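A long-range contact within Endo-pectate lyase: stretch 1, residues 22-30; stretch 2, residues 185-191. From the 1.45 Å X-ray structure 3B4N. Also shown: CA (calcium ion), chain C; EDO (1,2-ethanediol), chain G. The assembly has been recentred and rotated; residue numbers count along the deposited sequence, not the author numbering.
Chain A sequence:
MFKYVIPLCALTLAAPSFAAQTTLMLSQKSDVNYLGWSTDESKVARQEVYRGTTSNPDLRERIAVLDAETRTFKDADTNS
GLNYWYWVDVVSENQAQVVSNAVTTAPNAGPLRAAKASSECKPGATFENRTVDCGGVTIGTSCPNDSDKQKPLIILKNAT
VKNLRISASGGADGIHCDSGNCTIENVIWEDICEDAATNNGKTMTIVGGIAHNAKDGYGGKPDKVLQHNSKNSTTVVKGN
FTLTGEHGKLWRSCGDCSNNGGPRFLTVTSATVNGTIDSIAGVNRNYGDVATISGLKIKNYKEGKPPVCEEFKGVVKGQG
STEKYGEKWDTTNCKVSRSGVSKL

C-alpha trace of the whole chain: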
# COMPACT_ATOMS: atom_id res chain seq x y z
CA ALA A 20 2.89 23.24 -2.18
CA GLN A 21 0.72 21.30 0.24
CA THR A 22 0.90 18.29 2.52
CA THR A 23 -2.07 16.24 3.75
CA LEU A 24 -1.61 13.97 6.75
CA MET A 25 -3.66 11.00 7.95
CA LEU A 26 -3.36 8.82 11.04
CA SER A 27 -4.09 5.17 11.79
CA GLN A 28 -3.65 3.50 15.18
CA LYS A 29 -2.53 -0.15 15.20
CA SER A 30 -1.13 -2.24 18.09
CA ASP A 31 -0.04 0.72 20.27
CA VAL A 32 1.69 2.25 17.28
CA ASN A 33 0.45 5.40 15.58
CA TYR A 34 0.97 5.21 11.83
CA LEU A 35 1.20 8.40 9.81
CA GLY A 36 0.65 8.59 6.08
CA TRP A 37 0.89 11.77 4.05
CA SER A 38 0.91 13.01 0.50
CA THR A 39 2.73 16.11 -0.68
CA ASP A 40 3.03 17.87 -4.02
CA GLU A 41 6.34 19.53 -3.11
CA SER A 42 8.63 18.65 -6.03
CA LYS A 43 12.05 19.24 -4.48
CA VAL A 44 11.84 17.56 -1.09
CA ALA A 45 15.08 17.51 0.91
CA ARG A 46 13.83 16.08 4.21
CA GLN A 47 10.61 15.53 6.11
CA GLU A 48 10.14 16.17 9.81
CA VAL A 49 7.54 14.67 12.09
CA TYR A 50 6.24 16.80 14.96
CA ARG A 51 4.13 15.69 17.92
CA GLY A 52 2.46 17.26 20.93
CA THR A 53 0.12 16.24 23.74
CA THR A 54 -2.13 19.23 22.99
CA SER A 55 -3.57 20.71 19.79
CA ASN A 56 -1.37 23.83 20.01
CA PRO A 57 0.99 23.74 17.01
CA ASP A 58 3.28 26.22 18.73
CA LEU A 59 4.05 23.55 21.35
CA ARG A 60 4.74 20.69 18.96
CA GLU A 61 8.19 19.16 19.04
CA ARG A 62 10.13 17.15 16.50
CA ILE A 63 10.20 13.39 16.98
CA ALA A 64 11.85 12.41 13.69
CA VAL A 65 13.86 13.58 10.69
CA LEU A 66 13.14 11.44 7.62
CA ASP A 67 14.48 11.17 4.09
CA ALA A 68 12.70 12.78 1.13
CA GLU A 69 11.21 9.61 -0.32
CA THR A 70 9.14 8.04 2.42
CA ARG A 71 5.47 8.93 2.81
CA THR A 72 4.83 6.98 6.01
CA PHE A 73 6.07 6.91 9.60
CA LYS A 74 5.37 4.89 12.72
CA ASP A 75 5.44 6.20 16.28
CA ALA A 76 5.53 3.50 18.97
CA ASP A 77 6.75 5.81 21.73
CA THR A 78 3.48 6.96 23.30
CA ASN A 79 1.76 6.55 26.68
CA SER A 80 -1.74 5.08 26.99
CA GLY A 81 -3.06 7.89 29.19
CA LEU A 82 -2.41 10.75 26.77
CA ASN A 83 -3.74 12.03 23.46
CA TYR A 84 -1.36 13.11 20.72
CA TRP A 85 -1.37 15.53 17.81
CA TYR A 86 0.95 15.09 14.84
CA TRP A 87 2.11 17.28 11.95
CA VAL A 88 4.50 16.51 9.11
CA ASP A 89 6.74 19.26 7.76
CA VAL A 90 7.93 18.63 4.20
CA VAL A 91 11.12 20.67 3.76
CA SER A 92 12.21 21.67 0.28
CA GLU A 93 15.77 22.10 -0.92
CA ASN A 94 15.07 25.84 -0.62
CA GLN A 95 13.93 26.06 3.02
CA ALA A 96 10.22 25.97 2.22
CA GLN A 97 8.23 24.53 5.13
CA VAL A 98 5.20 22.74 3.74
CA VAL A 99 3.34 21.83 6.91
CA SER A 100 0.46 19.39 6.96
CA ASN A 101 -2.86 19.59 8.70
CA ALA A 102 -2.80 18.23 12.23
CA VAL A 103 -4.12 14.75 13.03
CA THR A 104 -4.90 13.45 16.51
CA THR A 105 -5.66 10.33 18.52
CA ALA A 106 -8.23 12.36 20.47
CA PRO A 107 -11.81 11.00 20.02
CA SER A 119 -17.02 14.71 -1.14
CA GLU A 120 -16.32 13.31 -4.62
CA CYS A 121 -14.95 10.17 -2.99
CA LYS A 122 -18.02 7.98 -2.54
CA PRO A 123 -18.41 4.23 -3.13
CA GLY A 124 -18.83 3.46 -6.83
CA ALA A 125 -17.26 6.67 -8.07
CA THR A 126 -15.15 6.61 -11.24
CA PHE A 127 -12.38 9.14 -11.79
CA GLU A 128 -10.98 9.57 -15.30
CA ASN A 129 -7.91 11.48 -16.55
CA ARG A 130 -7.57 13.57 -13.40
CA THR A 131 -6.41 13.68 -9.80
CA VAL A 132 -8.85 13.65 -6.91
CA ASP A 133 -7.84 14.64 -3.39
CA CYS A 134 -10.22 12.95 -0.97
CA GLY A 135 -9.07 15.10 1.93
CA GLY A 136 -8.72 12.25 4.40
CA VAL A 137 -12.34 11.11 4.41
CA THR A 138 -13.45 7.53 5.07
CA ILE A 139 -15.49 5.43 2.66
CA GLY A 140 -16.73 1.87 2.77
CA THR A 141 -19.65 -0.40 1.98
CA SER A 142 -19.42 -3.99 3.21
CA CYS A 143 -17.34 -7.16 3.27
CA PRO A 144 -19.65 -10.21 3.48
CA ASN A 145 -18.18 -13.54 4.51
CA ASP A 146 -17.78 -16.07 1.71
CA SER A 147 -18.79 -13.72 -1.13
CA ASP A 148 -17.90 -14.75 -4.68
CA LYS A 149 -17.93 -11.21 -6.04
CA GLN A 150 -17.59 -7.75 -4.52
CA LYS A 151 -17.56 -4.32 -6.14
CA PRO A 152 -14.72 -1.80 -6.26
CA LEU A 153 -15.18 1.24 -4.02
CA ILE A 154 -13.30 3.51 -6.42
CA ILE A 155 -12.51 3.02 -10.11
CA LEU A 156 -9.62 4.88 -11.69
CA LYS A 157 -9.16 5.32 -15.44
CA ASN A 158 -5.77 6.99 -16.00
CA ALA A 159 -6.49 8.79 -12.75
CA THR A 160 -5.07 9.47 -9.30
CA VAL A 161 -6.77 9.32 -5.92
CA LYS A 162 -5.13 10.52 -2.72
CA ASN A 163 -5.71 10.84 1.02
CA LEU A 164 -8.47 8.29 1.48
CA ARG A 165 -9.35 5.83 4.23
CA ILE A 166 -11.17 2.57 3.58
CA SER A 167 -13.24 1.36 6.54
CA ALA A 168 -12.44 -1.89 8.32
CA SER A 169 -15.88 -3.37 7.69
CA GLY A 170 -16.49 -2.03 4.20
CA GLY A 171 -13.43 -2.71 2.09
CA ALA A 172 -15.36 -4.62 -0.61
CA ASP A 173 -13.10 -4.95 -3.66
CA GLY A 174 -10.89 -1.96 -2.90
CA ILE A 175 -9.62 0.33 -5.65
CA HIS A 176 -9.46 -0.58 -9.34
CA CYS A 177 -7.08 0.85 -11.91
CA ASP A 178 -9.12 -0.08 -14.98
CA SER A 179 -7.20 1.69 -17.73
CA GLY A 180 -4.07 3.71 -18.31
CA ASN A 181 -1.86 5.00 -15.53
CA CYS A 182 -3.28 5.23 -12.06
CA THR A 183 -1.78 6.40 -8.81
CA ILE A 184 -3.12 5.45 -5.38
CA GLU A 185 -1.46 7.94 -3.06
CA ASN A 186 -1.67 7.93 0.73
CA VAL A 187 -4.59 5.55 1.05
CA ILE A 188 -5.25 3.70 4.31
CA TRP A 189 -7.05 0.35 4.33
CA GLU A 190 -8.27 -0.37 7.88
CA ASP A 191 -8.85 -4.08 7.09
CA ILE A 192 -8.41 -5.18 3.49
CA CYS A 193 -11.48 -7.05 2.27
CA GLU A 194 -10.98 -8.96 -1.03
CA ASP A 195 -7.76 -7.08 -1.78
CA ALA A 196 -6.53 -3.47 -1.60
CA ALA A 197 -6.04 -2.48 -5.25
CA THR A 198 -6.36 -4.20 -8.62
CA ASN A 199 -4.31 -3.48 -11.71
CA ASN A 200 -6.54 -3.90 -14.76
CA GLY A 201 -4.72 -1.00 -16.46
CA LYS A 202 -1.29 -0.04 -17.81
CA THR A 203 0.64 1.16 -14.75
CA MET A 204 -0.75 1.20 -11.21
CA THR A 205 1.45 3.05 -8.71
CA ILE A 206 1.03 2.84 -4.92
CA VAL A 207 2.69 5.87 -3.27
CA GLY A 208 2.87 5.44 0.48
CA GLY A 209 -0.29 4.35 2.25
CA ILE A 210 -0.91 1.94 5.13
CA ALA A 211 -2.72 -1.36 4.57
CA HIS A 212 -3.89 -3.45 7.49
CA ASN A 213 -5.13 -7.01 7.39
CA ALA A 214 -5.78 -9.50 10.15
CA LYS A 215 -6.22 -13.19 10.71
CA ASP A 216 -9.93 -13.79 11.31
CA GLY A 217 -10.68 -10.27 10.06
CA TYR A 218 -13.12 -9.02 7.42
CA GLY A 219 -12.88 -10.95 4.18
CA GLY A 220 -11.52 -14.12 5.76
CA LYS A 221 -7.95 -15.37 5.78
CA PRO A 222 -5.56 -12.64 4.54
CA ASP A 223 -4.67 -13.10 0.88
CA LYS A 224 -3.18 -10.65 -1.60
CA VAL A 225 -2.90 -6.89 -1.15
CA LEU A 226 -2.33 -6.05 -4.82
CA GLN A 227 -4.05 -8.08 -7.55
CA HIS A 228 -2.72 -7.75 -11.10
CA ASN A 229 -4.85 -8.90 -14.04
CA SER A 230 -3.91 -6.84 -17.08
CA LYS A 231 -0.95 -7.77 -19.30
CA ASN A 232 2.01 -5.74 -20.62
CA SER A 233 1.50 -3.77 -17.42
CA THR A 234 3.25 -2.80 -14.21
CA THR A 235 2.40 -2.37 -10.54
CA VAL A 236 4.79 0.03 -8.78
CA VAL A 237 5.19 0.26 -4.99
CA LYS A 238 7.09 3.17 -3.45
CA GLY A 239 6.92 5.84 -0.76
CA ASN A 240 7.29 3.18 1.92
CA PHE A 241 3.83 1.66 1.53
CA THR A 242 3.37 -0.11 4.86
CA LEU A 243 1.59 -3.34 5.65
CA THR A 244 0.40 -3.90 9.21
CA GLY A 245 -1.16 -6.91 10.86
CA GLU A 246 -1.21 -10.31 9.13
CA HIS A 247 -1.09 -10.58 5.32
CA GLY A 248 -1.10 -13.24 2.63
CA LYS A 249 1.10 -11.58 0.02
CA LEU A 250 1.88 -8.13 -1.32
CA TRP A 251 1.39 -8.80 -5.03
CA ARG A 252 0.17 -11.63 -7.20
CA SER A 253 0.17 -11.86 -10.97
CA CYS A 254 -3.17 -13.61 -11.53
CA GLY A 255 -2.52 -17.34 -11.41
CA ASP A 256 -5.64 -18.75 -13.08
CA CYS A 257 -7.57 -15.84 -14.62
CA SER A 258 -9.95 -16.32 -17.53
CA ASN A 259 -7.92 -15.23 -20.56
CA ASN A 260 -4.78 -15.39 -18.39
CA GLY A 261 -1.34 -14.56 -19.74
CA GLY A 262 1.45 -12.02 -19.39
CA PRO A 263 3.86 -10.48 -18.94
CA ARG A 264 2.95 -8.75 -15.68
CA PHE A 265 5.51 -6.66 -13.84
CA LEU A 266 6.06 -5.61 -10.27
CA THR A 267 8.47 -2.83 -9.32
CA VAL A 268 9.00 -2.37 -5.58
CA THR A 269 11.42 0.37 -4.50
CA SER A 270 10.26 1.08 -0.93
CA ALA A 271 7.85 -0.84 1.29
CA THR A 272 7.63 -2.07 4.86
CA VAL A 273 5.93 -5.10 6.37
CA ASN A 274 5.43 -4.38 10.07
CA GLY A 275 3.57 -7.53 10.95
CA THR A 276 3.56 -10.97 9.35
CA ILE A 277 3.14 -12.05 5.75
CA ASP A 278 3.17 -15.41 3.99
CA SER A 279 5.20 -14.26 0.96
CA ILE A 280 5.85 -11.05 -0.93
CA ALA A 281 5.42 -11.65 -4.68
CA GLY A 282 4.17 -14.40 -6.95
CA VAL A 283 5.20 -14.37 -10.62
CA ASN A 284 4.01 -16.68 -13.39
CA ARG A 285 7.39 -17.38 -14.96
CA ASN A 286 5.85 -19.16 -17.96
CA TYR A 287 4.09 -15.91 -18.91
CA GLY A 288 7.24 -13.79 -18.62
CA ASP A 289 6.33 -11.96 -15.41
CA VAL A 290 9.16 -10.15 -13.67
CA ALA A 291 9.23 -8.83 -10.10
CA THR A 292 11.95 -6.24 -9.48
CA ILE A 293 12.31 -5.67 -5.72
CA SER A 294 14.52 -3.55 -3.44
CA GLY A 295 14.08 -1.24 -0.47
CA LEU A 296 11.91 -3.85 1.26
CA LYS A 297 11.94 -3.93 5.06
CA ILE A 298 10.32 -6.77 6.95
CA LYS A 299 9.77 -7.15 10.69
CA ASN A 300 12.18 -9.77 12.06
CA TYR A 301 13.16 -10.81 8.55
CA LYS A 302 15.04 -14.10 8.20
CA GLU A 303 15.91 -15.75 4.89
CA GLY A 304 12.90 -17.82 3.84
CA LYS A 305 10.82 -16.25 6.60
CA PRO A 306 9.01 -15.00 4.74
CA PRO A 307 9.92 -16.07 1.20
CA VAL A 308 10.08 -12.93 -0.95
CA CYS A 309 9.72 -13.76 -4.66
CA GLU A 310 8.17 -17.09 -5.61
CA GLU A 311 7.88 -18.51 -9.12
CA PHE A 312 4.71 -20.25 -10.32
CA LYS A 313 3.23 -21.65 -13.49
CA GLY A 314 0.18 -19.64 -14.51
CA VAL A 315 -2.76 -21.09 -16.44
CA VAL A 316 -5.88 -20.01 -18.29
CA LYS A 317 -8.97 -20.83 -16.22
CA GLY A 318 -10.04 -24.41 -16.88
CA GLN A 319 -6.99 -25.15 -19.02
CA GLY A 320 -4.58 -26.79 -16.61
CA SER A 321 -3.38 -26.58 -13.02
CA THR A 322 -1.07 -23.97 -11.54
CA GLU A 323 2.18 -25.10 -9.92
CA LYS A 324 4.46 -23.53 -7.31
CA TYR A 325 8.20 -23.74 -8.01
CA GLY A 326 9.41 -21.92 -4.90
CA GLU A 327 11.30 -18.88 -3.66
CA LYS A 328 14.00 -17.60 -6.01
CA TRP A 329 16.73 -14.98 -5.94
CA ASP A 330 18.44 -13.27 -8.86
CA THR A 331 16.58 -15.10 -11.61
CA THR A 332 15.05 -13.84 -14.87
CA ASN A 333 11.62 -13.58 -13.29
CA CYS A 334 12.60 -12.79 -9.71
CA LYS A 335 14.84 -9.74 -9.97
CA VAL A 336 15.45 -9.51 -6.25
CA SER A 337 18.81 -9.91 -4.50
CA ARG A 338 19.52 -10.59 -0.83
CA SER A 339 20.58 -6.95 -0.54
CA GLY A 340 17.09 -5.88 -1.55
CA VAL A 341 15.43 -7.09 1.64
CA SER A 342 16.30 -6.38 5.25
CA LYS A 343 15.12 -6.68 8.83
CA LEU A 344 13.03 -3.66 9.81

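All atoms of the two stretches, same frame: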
# COMPACT_ATOMS: atom_id res chain seq x y z
N THR A 22 0.68 19.60 1.94
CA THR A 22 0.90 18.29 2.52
C THR A 22 -0.37 17.92 3.29
O THR A 22 -0.87 18.72 4.07
CB THR A 22 2.08 18.29 3.51
OG1 THR A 22 3.26 18.73 2.83
CG2 THR A 22 2.31 16.90 4.09
N THR A 23 -0.89 16.72 3.04
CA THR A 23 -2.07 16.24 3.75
C THR A 23 -1.64 15.01 4.54
O THR A 23 -1.04 14.08 4.00
CB THR A 23 -3.22 15.86 2.79
OG1 THR A 23 -3.68 17.04 2.11
CG2 THR A 23 -4.37 15.24 3.56
N LEU A 24 -1.96 15.03 5.83
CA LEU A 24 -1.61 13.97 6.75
C LEU A 24 -2.81 13.18 7.25
O LEU A 24 -3.89 13.74 7.45
CB LEU A 24 -0.88 14.59 7.95
CG LEU A 24 -0.40 13.65 9.07
CD1 LEU A 24 0.62 12.69 8.50
CD2 LEU A 24 0.23 14.47 10.21
N MET A 25 -2.62 11.88 7.41
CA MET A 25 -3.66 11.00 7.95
C MET A 25 -3.02 10.12 9.00
O MET A 25 -1.81 9.84 8.96
CB MET A 25 -4.27 10.13 6.85
CG MET A 25 -5.08 10.93 5.85
SD MET A 25 -5.67 9.89 4.52
CE MET A 25 -6.83 8.97 5.34
N LEU A 26 -3.83 9.66 9.94
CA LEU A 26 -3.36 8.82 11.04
C LEU A 26 -4.13 7.52 11.16
O LEU A 26 -5.34 7.48 10.92
CB LEU A 26 -3.53 9.60 12.35
CG LEU A 26 -3.59 8.80 13.66
CD1 LEU A 26 -2.22 8.25 13.97
CD2 LEU A 26 -4.09 9.69 14.80
N SER A 27 -3.44 6.45 11.53
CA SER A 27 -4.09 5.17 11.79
C SER A 27 -3.42 4.50 12.98
O SER A 27 -2.21 4.32 13.00
CB SER A 27 -4.02 4.23 10.58
OG SER A 27 -4.79 3.07 10.85
N GLN A 28 -4.21 4.14 13.99
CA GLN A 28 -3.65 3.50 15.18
C GLN A 28 -3.72 1.98 15.08
O GLN A 28 -4.79 1.42 14.84
CB GLN A 28 -4.42 3.97 16.41
CG GLN A 28 -4.58 5.49 16.49
CD GLN A 28 -5.35 5.93 17.72
OE1 GLN A 28 -4.93 5.71 18.85
NE2 GLN A 28 -6.51 6.55 17.49
N LYS A 29 -2.59 1.31 15.27
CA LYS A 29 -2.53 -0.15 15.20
C LYS A 29 -1.51 -0.75 16.19
O LYS A 29 -0.32 -0.48 16.10
CB LYS A 29 -2.15 -0.60 13.79
CG LYS A 29 -3.17 -0.32 12.69
CD LYS A 29 -4.35 -1.29 12.74
CE LYS A 29 -5.64 -0.58 13.09
NZ LYS A 29 -5.89 0.56 12.17
N SER A 30 -1.99 -1.58 17.12
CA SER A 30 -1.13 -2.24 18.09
C SER A 30 -0.19 -1.30 18.86
O SER A 30 1.03 -1.52 18.90
CB SER A 30 -0.30 -3.32 17.38
OG SER A 30 0.50 -4.05 18.30
N GLU A 185 -2.37 7.21 -3.93
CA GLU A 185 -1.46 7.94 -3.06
C GLU A 185 -2.00 8.22 -1.67
O GLU A 185 -3.03 8.86 -1.51
CB GLU A 185 -1.11 9.24 -3.79
CG GLU A 185 -0.12 10.15 -3.13
CD GLU A 185 0.27 11.31 -4.03
OE1 GLU A 185 1.12 12.12 -3.63
OE2 GLU A 185 -0.28 11.40 -5.16
N ASN A 186 -1.27 7.76 -0.66
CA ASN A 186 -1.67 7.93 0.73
C ASN A 186 -3.09 7.44 1.01
O ASN A 186 -3.96 8.20 1.44
CB ASN A 186 -1.53 9.38 1.19
CG ASN A 186 -1.61 9.49 2.69
OD1 ASN A 186 -1.13 8.61 3.41
ND2 ASN A 186 -2.22 10.57 3.19
N VAL A 187 -3.31 6.16 0.77
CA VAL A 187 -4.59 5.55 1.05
C VAL A 187 -4.36 4.61 2.23
O VAL A 187 -3.31 3.98 2.34
CB VAL A 187 -5.15 4.77 -0.17
CG1 VAL A 187 -6.37 3.95 0.25
CG2 VAL A 187 -5.55 5.77 -1.27
N ILE A 188 -5.34 4.55 3.13
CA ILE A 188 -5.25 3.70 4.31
C ILE A 188 -6.39 2.70 4.27
O ILE A 188 -7.54 3.09 4.16
CB ILE A 188 -5.35 4.53 5.60
CG1 ILE A 188 -4.15 5.47 5.70
CG2 ILE A 188 -5.44 3.61 6.82
CD1 ILE A 188 -4.14 6.34 6.95
N TRP A 189 -6.04 1.42 4.32
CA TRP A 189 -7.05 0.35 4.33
C TRP A 189 -7.07 -0.16 5.77
O TRP A 189 -6.10 -0.76 6.23
CB TRP A 189 -6.65 -0.79 3.39
CG TRP A 189 -6.72 -0.48 1.92
CD1 TRP A 189 -7.71 -0.84 1.05
CD2 TRP A 189 -5.72 0.19 1.13
NE1 TRP A 189 -7.39 -0.45 -0.23
CE2 TRP A 189 -6.17 0.18 -0.21
CE3 TRP A 189 -4.48 0.79 1.42
CZ2 TRP A 189 -5.43 0.74 -1.25
CZ3 TRP A 189 -3.75 1.35 0.38
CH2 TRP A 189 -4.23 1.32 -0.94
N GLU A 190 -8.18 0.05 6.48
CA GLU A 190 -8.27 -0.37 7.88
C GLU A 190 -8.33 -1.89 8.09
O GLU A 190 -7.94 -2.40 9.14
CB GLU A 190 -9.46 0.33 8.55
CG GLU A 190 -9.24 1.85 8.77
CD GLU A 190 -8.14 2.17 9.78
OE1 GLU A 190 -7.93 1.38 10.72
OE2 GLU A 190 -7.51 3.25 9.66
N ASP A 191 -8.80 -2.62 7.08
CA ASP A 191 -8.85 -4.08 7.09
C ASP A 191 -9.21 -4.47 5.66
O ASP A 191 -10.38 -4.47 5.29
CB ASP A 191 -9.91 -4.62 8.05
CG ASP A 191 -9.87 -6.15 8.18
OD1 ASP A 191 -9.30 -6.82 7.30
OD2 ASP A 191 -10.43 -6.69 9.16
CA CA C . -9.29 -8.70 5.88
C1 EDO G . -0.82 17.21 -1.03
O1 EDO G . -0.54 15.87 -1.71
C2 EDO G . -2.27 17.69 -1.12
O2 EDO G . -3.15 16.62 -0.39
O HOH W 1 -8.94 -9.95 3.83
O HOH W 2 -9.08 -10.71 7.15

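Long-range contact between residues 22-30 and 185-191 of endo-pectate lyase, in which touching residues lie at least 161 positions apart in sequence. The strand of the first stretch and the short strand 187-189 of the second run nearly parallel, their N-to-C directions 15° apart, but their axes come no closer than 8.7 Å. At that spacing the two backbones do not pair as neighbours in a sheet; side chains bridge the gap, and together the stretches bury 340 Å². The alternation of a strand sets the pattern on the first stretch: T23, M25, S27 and K29 direct their CA-to-CB bonds toward the second stretch, whereas L24, L26 and Q28 direct theirs away.

E185 enters the second stretch without touching the first. At N186 the chain turns a corner, with phi/psi of 53/60°, and the side chain (chi1 t) points toward the first strand. Its ND2 lies 3.8 Å from O of T23 and likewise 3.8 Å from SD of M25. Both are packing distances, too long for the amide to be counted as hydrogen-bonded to either atom; ND2 finds its hydrogen bond elsewhere in the structure. T23 itself has its OG1 2.6 Å from O2 of the 1,2-ethanediol molecule, probably a remnant of the crystallisation liquor.

V187 turns its side chain away and makes no contact. I188 points back toward the first strand and supplies the apolar centre of the interface. Its extended m,t rotamer carries CD1 to 3.8 Å from CB of M25, and the same methyl lies 4.3 Å from O of L26. CG2 of I188 lies 4.1 Å from CB of S27, and CD1 of I188 is almost as close to that atom at 4.2 Å, so the end of the isoleucine sits against both M25 and S27. The register agrees: the CA atoms of S27 and I188 are 7.7 Å apart, and those of M25 and N186 are 8.1 Å apart. I188 and M25 each have 70 Å² covered by the opposing stretch. W189, next in the alternation, points away and again leaves the first stretch untouched.

Past the strand, E190 changes the chemistry from apolar to polar. Its CA-to-CB bond points sideways, but chi1 and chi2, both m, fold the chain so that the carboxylate comes nearer to the first strand. There its two oxygens meet different partners. OE2 accepts a hydrogen bond from OG of S27 at 3.0 Å, while OE1 receives NZ of K29 at 2.6 Å, a short hydrogen bond that is also a salt bridge. The lysine is itself bent, with chi1 and chi2 both m, and its NZ gives a weak hydrogen bond to OG of S27 at 3.0 Å. Serine, lysine and glutamate thus close a compact polar cluster in which S27 OG both donates and accepts.

D191 leaves the contact: its OD1 binds the calcium ion at 2.4 Å, alongside two waters and ligands from elsewhere in the structure.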